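Local coordinates for 4-hydroxy-tetrahydrodipicolinate synthase (Thermotoga maritima, PDB 1O5K), which catalyses the condensation of pyruvate with aspartate beta-semialdehyde to 4-hydroxy-tetrahydrodipicolinate in lysine biosynthesis, through a Schiff-base intermediate, at residues H129-S134 and A164-V169; T56-T61 and N279-P284. One frame throughout, in Å; residues are numbered along the deposited sequence. Where two conformers were deposited one is given.

Contact 1 of 2, residues H129-S134 and A164-V169; sequences HYKYIS and ADLKNV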
ATOM      1  N   HIS A 129       3.079  -6.198 -27.268  1.00 21.54           N
ATOM      2  CA  HIS A 129       2.398  -4.960 -27.663  1.00 20.83           C
ATOM      3  C   HIS A 129       3.375  -3.995 -28.343  1.00 22.00           C
ATOM      4  O   HIS A 129       3.141  -3.582 -29.460  1.00 20.96           O
ATOM      5  CB  HIS A 129       1.750  -4.334 -26.421  1.00 23.29           C
ATOM      6  CG  HIS A 129       1.099  -3.010 -26.633  1.00 22.69           C
ATOM      7  ND1 HIS A 129      -0.145  -2.859 -27.218  1.00 23.16           N
ATOM      8  CD2 HIS A 129       1.481  -1.778 -26.225  1.00 23.86           C
ATOM      9  CE1 HIS A 129      -0.485  -1.576 -27.176  1.00 26.54           C
ATOM     10  NE2 HIS A 129       0.490  -0.899 -26.587  1.00 23.72           N
ATOM     11  N   TYR A 130       4.482  -3.680 -27.663  1.00 22.01           N
ATOM     12  CA  TYR A 130       5.484  -2.744 -28.205  1.00 20.60           C
ATOM     13  C   TYR A 130       6.197  -3.349 -29.415  1.00 23.95           C
ATOM     14  O   TYR A 130       6.507  -2.630 -30.368  1.00 22.89           O
ATOM     15  CB  TYR A 130       6.454  -2.340 -27.113  1.00 20.39           C
ATOM     16  CG  TYR A 130       5.812  -1.399 -26.114  1.00 19.83           C
ATOM     17  CD1 TYR A 130       5.495  -0.078 -26.482  1.00 21.66           C
ATOM     18  CD2 TYR A 130       5.466  -1.813 -24.826  1.00 20.46           C
ATOM     19  CE1 TYR A 130       4.814   0.736 -25.598  1.00 21.13           C
ATOM     20  CE2 TYR A 130       4.843  -0.968 -23.948  1.00 25.41           C
ATOM     21  CZ  TYR A 130       4.519   0.307 -24.346  1.00 21.12           C
ATOM     22  OH  TYR A 130       3.868   1.156 -23.447  1.00 25.76           O
ATOM     23  N   LYS A 131       6.424  -4.663 -29.400  1.00 22.09           N
ATOM     24  CA  LYS A 131       7.053  -5.318 -30.551  1.00 22.67           C
ATOM     25  C   LYS A 131       6.193  -5.186 -31.815  1.00 21.02           C
ATOM     26  O   LYS A 131       6.672  -4.855 -32.923  1.00 24.15           O
ATOM     27  CB  LYS A 131       7.292  -6.794 -30.274  1.00 22.37           C
ATOM     28  CG  LYS A 131       8.035  -7.461 -31.430  1.00 27.88           C
ATOM     29  CD  LYS A 131       8.831  -8.665 -31.007  0.65 29.74           C
ATOM     30  CE  LYS A 131       8.121  -9.966 -31.323  0.65 43.75           C
ATOM     31  NZ  LYS A 131       7.085 -10.236 -30.317  0.65 37.86           N
ATOM     32  N   TYR A 132       4.926  -5.515 -31.661  1.00 20.64           N
ATOM     33  CA  TYR A 132       3.968  -5.429 -32.755  1.00 21.51           C
ATOM     34  C   TYR A 132       3.996  -4.050 -33.374  1.00 21.29           C
ATOM     35  O   TYR A 132       4.075  -3.904 -34.594  1.00 22.44           O
ATOM     36  CB  TYR A 132       2.556  -5.736 -32.288  1.00 23.49           C
ATOM     37  CG  TYR A 132       1.520  -5.801 -33.401  1.00 27.84           C
ATOM     38  CD1 TYR A 132       1.332  -6.969 -34.136  1.00 36.36           C
ATOM     39  CD2 TYR A 132       0.724  -4.704 -33.706  1.00 29.68           C
ATOM     40  CE1 TYR A 132       0.368  -7.040 -35.157  1.00 32.19           C
ATOM     41  CE2 TYR A 132      -0.215  -4.761 -34.729  1.00 30.63           C
ATOM     42  CZ  TYR A 132      -0.393  -5.934 -35.432  1.00 34.30           C
ATOM     43  OH  TYR A 132      -1.329  -6.000 -36.429  1.00 42.54           O
ATOM     44  N   ILE A 133       3.937  -3.030 -32.531  1.00 22.19           N
ATOM     45  CA  ILE A 133       3.931  -1.653 -33.015  1.00 22.69           C
ATOM     46  C   ILE A 133       5.261  -1.239 -33.665  1.00 24.98           C
ATOM     47  O   ILE A 133       5.303  -0.705 -34.783  1.00 27.47           O
ATOM     48  CB  ILE A 133       3.559  -0.711 -31.870  1.00 26.74           C
ATOM     49  CG1 ILE A 133       2.174  -1.092 -31.296  1.00 27.47           C
ATOM     50  CG2 ILE A 133       3.562   0.688 -32.345  1.00 28.64           C
ATOM     51  CD1 ILE A 133       1.896  -0.561 -29.884  1.00 31.10           C
ATOM     52  N   SER A 134       6.338  -1.556 -32.969  1.00 22.58           N
ATOM     53  CA  SER A 134       7.709  -1.257 -33.411  1.00 24.79           C
ATOM     54  C   SER A 134       7.975  -1.826 -34.805  1.00 25.35           C
ATOM     55  O   SER A 134       8.610  -1.176 -35.621  1.00 24.49           O
ATOM     56  CB  SER A 134       8.702  -1.794 -32.356  1.00 23.85           C
ATOM     57  OG  SER A 134      10.043  -1.865 -32.823  1.00 38.51           O
ATOM     58  N   ALA A 164      16.709  -3.577 -25.562  1.00 21.50           N
ATOM     59  CA  ALA A 164      17.624  -4.466 -26.237  1.00 23.28           C
ATOM     60  C   ALA A 164      17.109  -4.854 -27.589  1.00 26.08           C
ATOM     61  O   ALA A 164      17.884  -4.967 -28.536  1.00 26.98           O
ATOM     62  CB  ALA A 164      17.848  -5.727 -25.421  1.00 26.18           C
ATOM     63  N   ASP A 165      15.797  -5.115 -27.685  1.00 24.02           N
ATOM     64  CA  ASP A 165      15.263  -5.816 -28.879  1.00 22.50           C
ATOM     65  C   ASP A 165      14.611  -4.919 -29.936  1.00 23.37           C
ATOM     66  O   ASP A 165      14.573  -5.277 -31.105  1.00 24.19           O
ATOM     67  CB  ASP A 165      14.227  -6.891 -28.484  1.00 22.26           C
ATOM     68  CG  ASP A 165      14.804  -8.003 -27.635  1.00 24.43           C
ATOM     69  OD1 ASP A 165      16.046  -8.092 -27.484  1.00 29.81           O
ATOM     70  OD2 ASP A 165      14.068  -8.830 -27.055  1.00 25.04           O
ATOM     71  N   LEU A 166      14.039  -3.794 -29.545  1.00 20.60           N
ATOM     72  CA  LEU A 166      13.136  -3.049 -30.443  1.00 18.97           C
ATOM     73  C   LEU A 166      13.786  -1.734 -30.780  1.00 23.85           C
ATOM     74  O   LEU A 166      13.746  -0.802 -29.998  1.00 25.78           O
ATOM     75  CB  LEU A 166      11.779  -2.867 -29.769  1.00 21.68           C
ATOM     76  CG  LEU A 166      11.165  -4.154 -29.191  1.00 24.45           C
ATOM     77  CD1 LEU A 166       9.837  -3.781 -28.494  1.00 29.51           C
ATOM     78  CD2 LEU A 166      11.008  -5.246 -30.277  1.00 25.43           C
ATOM     79  N   LYS A 167      14.409  -1.655 -31.948  1.00 22.79           N
ATOM     80  CA  LYS A 167      15.363  -0.567 -32.241  1.00 25.62           C
ATOM     81  C   LYS A 167      14.699   0.797 -32.343  1.00 25.59           C
ATOM     82  O   LYS A 167      15.296   1.838 -32.050  1.00 28.62           O
ATOM     83  CB  LYS A 167      16.155  -0.883 -33.509  1.00 28.39           C
ATOM     84  CG  LYS A 167      17.052  -2.131 -33.405  1.00 39.81           C
ATOM     85  CD  LYS A 167      17.711  -2.352 -32.020  1.00 48.42           C
ATOM     86  CE  LYS A 167      18.348  -3.740 -31.947  1.00 47.81           C
ATOM     87  NZ  LYS A 167      19.217  -3.847 -30.745  1.00 49.58           N
ATOM     88  N   ASN A 168      13.448   0.731 -32.743  1.00 23.54           N
ATOM     89  CA  ASN A 168      12.510   1.822 -32.896  1.00 28.88           C
ATOM     90  C   ASN A 168      12.005   2.408 -31.558  1.00 26.18           C
ATOM     91  O   ASN A 168      11.503   3.516 -31.523  1.00 24.46           O
ATOM     92  CB  ASN A 168      11.283   1.159 -33.559  1.00 32.55           C
ATOM     93  CG  ASN A 168      10.915   1.764 -34.814  1.00 43.21           C
ATOM     94  OD1 ASN A 168      11.770   1.940 -35.713  1.00 50.94           O
ATOM     95  ND2 ASN A 168       9.621   2.051 -34.966  1.00 53.51           N
ATOM     96  N   VAL A 169      12.063   1.636 -30.462  1.00 25.81           N
ATOM     97  CA  VAL A 169      11.683   2.139 -29.156  1.00 25.94           C
ATOM     98  C   VAL A 169      12.947   2.834 -28.617  1.00 27.61           C
ATOM     99  O   VAL A 169      13.986   2.198 -28.373  1.00 30.50           O
ATOM    100  CB  VAL A 169      11.192   1.061 -28.204  1.00 25.80           C
ATOM    101  CG1 VAL A 169      10.782   1.690 -26.885  1.00 27.41           C
ATOM    102  CG2 VAL A 169      10.021   0.245 -28.833  1.00 27.25           C
TER
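A mainly apolar contact on the periphery of the barrel joins the last turns of helix 123-134 to the chain that leaves helix 156-165 and enters strand 169-171. Leu166 and Ser134 carry it in nearly equal measure; Leu166, the first residue to depart from helical backbone angles, divides its two methyls over the helix. Leu166 CD1 lies against the backbone, 3.6 Å from Lys131 N, and also meets Tyr130 CB. Leu166 CD2 lies 3.9 Å from Lys131 CG, the two side chains standing roughly perpendicular. Leu166 opens a type I turn to Val169, closed by a 3.0 Å bond from Val169 N to Leu166 O; in the TIM-barrel fold this is the loop returning the chain from an outer helix to the next parallel strand. Ser134 meets the turn with OG anti to its backbone N (chi1 165°), which places OG 3.4 Å from Asn168 CB and 3.7 Å from Leu166 CB. The Asn168 amide ND2 is hydrogen-bonded to Thr137 O, past the helix end. At the start of the strand, Val169 CG2 is 4.3 Å from Ser134 CB, while the Tyr130 ring leads away from the turn and bonds Val113 O through OH.

Contact 2 of 2, residues T56-T61 and N279-P284; sequences TGESPT and NELRLP
Two direct hydrogen bonds and one water join the loop 56-61 to the extended segment 279-284. In the first bond, Arg282 N donates to Glu58 OE2 over 3.1 Å, nearly straight at 171° and arriving nearly along the C-O axis of OE2. The second uses the other end of that residue: Arg282 NH1 reaches Thr61 O at 2.8 Å, with the acceptor in the guanidinium plane but the donor 26° out of the carbonyl plane. An extended chain from CG to NE carries the guanidinium there, and NH2 continues to Gly28 O and, as a salt bridge, to Glu66. The water gives a bond to Glu58 OE2 (2.6 Å) and another to Arg282 O (2.8 Å), and accepts one from Thr61 OG1, so OE2 is gripped by two donors. The other carboxylate oxygen, OE1, forms a salt bridge with Lys268, whose charge would probably favour the ionised form of Glu58.

Thr61 and Arg282 run antiparallel alongside one another in apolar contact, Thr61 CB 3.8 Å from Arg282 CB. Leu281 lies roughly perpendicular across Glu58, its CD2 methyl in van der Waals contact with the carboxylate, 3.8 Å from Glu58 OE1. An alanine in place of Arg282 removes the guanidinium and its bonds to Thr61 O, Gly28 and Glu66, which would probably loosen the hold of 279-284 on the 56-61 loop.

Thr56, opening the first loop, bonds the pyruvate-modified lysine at position 173 through OG1; the arrangement thus belongs to the Schiff-base site of a DapA-family TIM barrel, whose loop after strand 49-52 is here tied to the C-terminal region.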
ATOM      1  N   THR A  56      -1.980  14.829 -19.875  1.00 25.99           N
ATOM      2  CA  THR A  56      -2.083  16.268 -19.573  1.00 26.54           C
ATOM      3  C   THR A  56      -2.859  17.014 -20.656  1.00 27.65           C
ATOM      4  O   THR A  56      -3.445  18.021 -20.396  1.00 27.25           O
ATOM      5  CB  THR A  56      -0.693  16.874 -19.410  1.00 26.27           C
ATOM      6  OG1 THR A  56       0.032  16.159 -18.401  1.00 26.28           O
ATOM      7  CG2 THR A  56      -0.737  18.334 -18.895  1.00 27.27           C
ATOM      8  N   GLY A  57      -2.838  16.509 -21.889  1.00 25.53           N
ATOM      9  CA  GLY A  57      -3.628  17.098 -22.964  1.00 24.97           C
ATOM     10  C   GLY A  57      -4.982  16.429 -23.181  1.00 25.74           C
ATOM     11  O   GLY A  57      -5.581  16.519 -24.267  1.00 25.72           O
ATOM     12  N   GLU A  58      -5.468  15.703 -22.181  1.00 24.94           N
ATOM     13  CA  GLU A  58      -6.836  15.123 -22.226  1.00 25.19           C
ATOM     14  C   GLU A  58      -7.067  14.225 -23.427  1.00 25.31           C
ATOM     15  O   GLU A  58      -8.166  14.185 -23.985  1.00 26.32           O
ATOM     16  CB  GLU A  58      -7.914  16.199 -22.101  1.00 25.23           C
ATOM     17  CG  GLU A  58      -7.957  16.732 -20.690  1.00 24.52           C
ATOM     18  CD  GLU A  58      -8.817  17.945 -20.516  1.00 33.46           C
ATOM     19  OE1 GLU A  58      -8.224  19.063 -20.503  1.00 30.25           O
ATOM     20  OE2 GLU A  58     -10.060  17.764 -20.389  1.00 29.79           O
ATOM     21  N   SER A  59      -6.039  13.438 -23.743  1.00 25.06           N
ATOM     22  CA  SER A  59      -6.191  12.515 -24.826  1.00 27.66           C
ATOM     23  C   SER A  59      -7.458  11.653 -24.817  1.00 27.15           C
ATOM     24  O   SER A  59      -7.957  11.374 -25.896  1.00 28.67           O
ATOM     25  CB  SER A  59      -4.944  11.661 -25.012  1.00 30.28           C
ATOM     26  OG  SER A  59      -4.702  10.877 -23.901  1.00 33.54           O
ATOM     27  N   PRO A  60      -7.983  11.202 -23.654  1.00 25.81           N
ATOM     28  CA  PRO A  60      -9.187  10.377 -23.656  1.00 27.72           C
ATOM     29  C   PRO A  60     -10.411  11.047 -24.269  1.00 25.17           C
ATOM     30  O   PRO A  60     -11.272  10.355 -24.789  1.00 24.72           O
ATOM     31  CB  PRO A  60      -9.426  10.092 -22.150  1.00 24.91           C
ATOM     32  CG  PRO A  60      -8.116  10.160 -21.604  1.00 29.18           C
ATOM     33  CD  PRO A  60      -7.460  11.353 -22.290  1.00 26.27           C
ATOM     34  N   THR A  61     -10.463  12.382 -24.247  1.00 21.49           N
ATOM     35  CA  THR A  61     -11.643  13.098 -24.674  1.00 21.59           C
ATOM     36  C   THR A  61     -11.492  13.953 -25.943  1.00 23.19           C
ATOM     37  O   THR A  61     -12.422  14.688 -26.324  1.00 24.87           O
ATOM     38  CB  THR A  61     -12.182  13.981 -23.545  1.00 27.28           C
ATOM     39  OG1 THR A  61     -11.174  14.871 -23.131  1.00 24.91           O
ATOM     40  CG2 THR A  61     -12.555  13.157 -22.334  1.00 26.99           C
ATOM     41  N   ASN A 279     -10.622  28.070 -18.402  1.00 22.56           N
ATOM     42  CA  ASN A 279     -10.514  26.993 -17.438  1.00 23.57           C
ATOM     43  C   ASN A 279     -11.615  25.950 -17.751  1.00 25.87           C
ATOM     44  O   ASN A 279     -12.608  25.859 -17.042  1.00 24.24           O
ATOM     45  CB  ASN A 279     -10.627  27.551 -16.037  1.00 26.92           C
ATOM     46  CG  ASN A 279     -10.396  26.519 -14.964  1.00 26.97           C
ATOM     47  OD1 ASN A 279     -10.813  26.677 -13.814  1.00 34.50           O
ATOM     48  ND2 ASN A 279      -9.765  25.485 -15.318  1.00 23.35           N
ATOM     49  N   GLU A 280     -11.448  25.233 -18.872  1.00 24.29           N
ATOM     50  CA  GLU A 280     -12.491  24.316 -19.360  1.00 24.58           C
ATOM     51  C   GLU A 280     -11.837  22.967 -19.550  1.00 22.48           C
ATOM     52  O   GLU A 280     -10.719  22.889 -20.079  1.00 24.23           O
ATOM     53  CB  GLU A 280     -13.046  24.750 -20.710  1.00 25.51           C
ATOM     54  CG  GLU A 280     -13.955  25.946 -20.710  1.00 34.37           C
ATOM     55  CD  GLU A 280     -14.720  26.054 -22.010  1.00 35.26           C
ATOM     56  OE1 GLU A 280     -15.031  25.011 -22.659  1.00 35.45           O
ATOM     57  OE2 GLU A 280     -15.002  27.184 -22.379  1.00 29.77           O
ATOM     58  N   LEU A 281     -12.558  21.921 -19.144  1.00 24.52           N
ATOM     59  CA  LEU A 281     -12.119  20.554 -19.317  1.00 25.01           C
ATOM     60  C   LEU A 281     -13.280  19.785 -19.904  1.00 25.42           C
ATOM     61  O   LEU A 281     -14.398  20.262 -19.931  1.00 27.00           O
ATOM     62  CB  LEU A 281     -11.728  19.918 -17.976  1.00 25.39           C
ATOM     63  CG  LEU A 281     -10.474  20.588 -17.376  1.00 26.14           C
ATOM     64  CD1 LEU A 281     -10.775  21.566 -16.301  1.00 30.52           C
ATOM     65  CD2 LEU A 281      -9.418  19.586 -16.955  1.00 30.68           C
ATOM     66  N   ARG A 282     -13.007  18.600 -20.418  1.00 22.01           N
ATOM     67  CA  ARG A 282     -14.131  17.766 -20.853  1.00 23.43           C
ATOM     68  C   ARG A 282     -14.449  16.623 -19.851  1.00 21.87           C
ATOM     69  O   ARG A 282     -13.510  15.982 -19.277  1.00 24.72           O
ATOM     70  CB  ARG A 282     -13.789  17.169 -22.192  1.00 25.49           C
ATOM     71  CG  ARG A 282     -13.832  18.188 -23.286  1.00 26.24           C
ATOM     72  CD  ARG A 282     -13.523  17.612 -24.634  1.00 28.97           C
ATOM     73  NE  ARG A 282     -13.608  18.629 -25.681  1.00 22.10           N
ATOM     74  CZ  ARG A 282     -13.265  18.419 -26.943  1.00 28.58           C
ATOM     75  NH1 ARG A 282     -12.835  17.221 -27.339  1.00 27.21           N
ATOM     76  NH2 ARG A 282     -13.389  19.392 -27.818  1.00 27.36           N
ATOM     77  N   LEU A 283     -15.726  16.332 -19.713  1.00 22.80           N
ATOM     78  CA  LEU A 283     -16.192  15.294 -18.808  1.00 22.66           C
ATOM     79  C   LEU A 283     -15.534  13.977 -19.228  1.00 22.58           C
ATOM     80  O   LEU A 283     -15.388  13.713 -20.441  1.00 22.87           O
ATOM     81  CB  LEU A 283     -17.744  15.201 -18.842  1.00 18.56           C
ATOM     82  CG  LEU A 283     -18.514  16.277 -18.088  1.00 25.94           C
ATOM     83  CD1 LEU A 283     -19.953  15.972 -18.199  1.00 26.00           C
ATOM     84  CD2 LEU A 283     -18.077  16.302 -16.610  1.00 24.93           C
ATOM     85  N   PRO A 284     -15.100  13.141 -18.271  1.00 24.10           N
ATOM     86  CA  PRO A 284     -15.395  13.248 -16.834  1.00 20.42           C
ATOM     87  C   PRO A 284     -14.518  14.202 -15.981  1.00 22.75           C
ATOM     88  O   PRO A 284     -14.682  14.191 -14.769  1.00 24.30           O
ATOM     89  CB  PRO A 284     -15.172  11.811 -16.356  1.00 19.28           C
ATOM     90  CG  PRO A 284     -14.027  11.350 -17.229  1.00 21.25           C
ATOM     91  CD  PRO A 284     -14.350  11.908 -18.573  1.00 22.18           C
TER
HETATM   92  O   HOH W   1     -11.025  15.334 -20.390  1.00 18.30           O

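Overall arrangement
Contact 2 joins segments 218 residues apart and so closes a long loop of chain, inside which contact 1, with its ends only 30 residues apart, is nested. The centres of the two contacts are 29 Å apart and their nearest atoms about 13 Å, so they are separate. Both belong to one TIM-barrel fold and relate to the same parallel sheet: contact 1 leads into strand 169-171, whereas the 56-61 loop of contact 2 follows strand 49-52. Contact 1 packs an outer helix on the turn that leads into a barrel strand, and contact 2 ties an active-site loop to the C-terminal region. Within the tetramer both lie near a second subunit, whose Pro284 packs on His129 and whose Asn91 packs on Pro60.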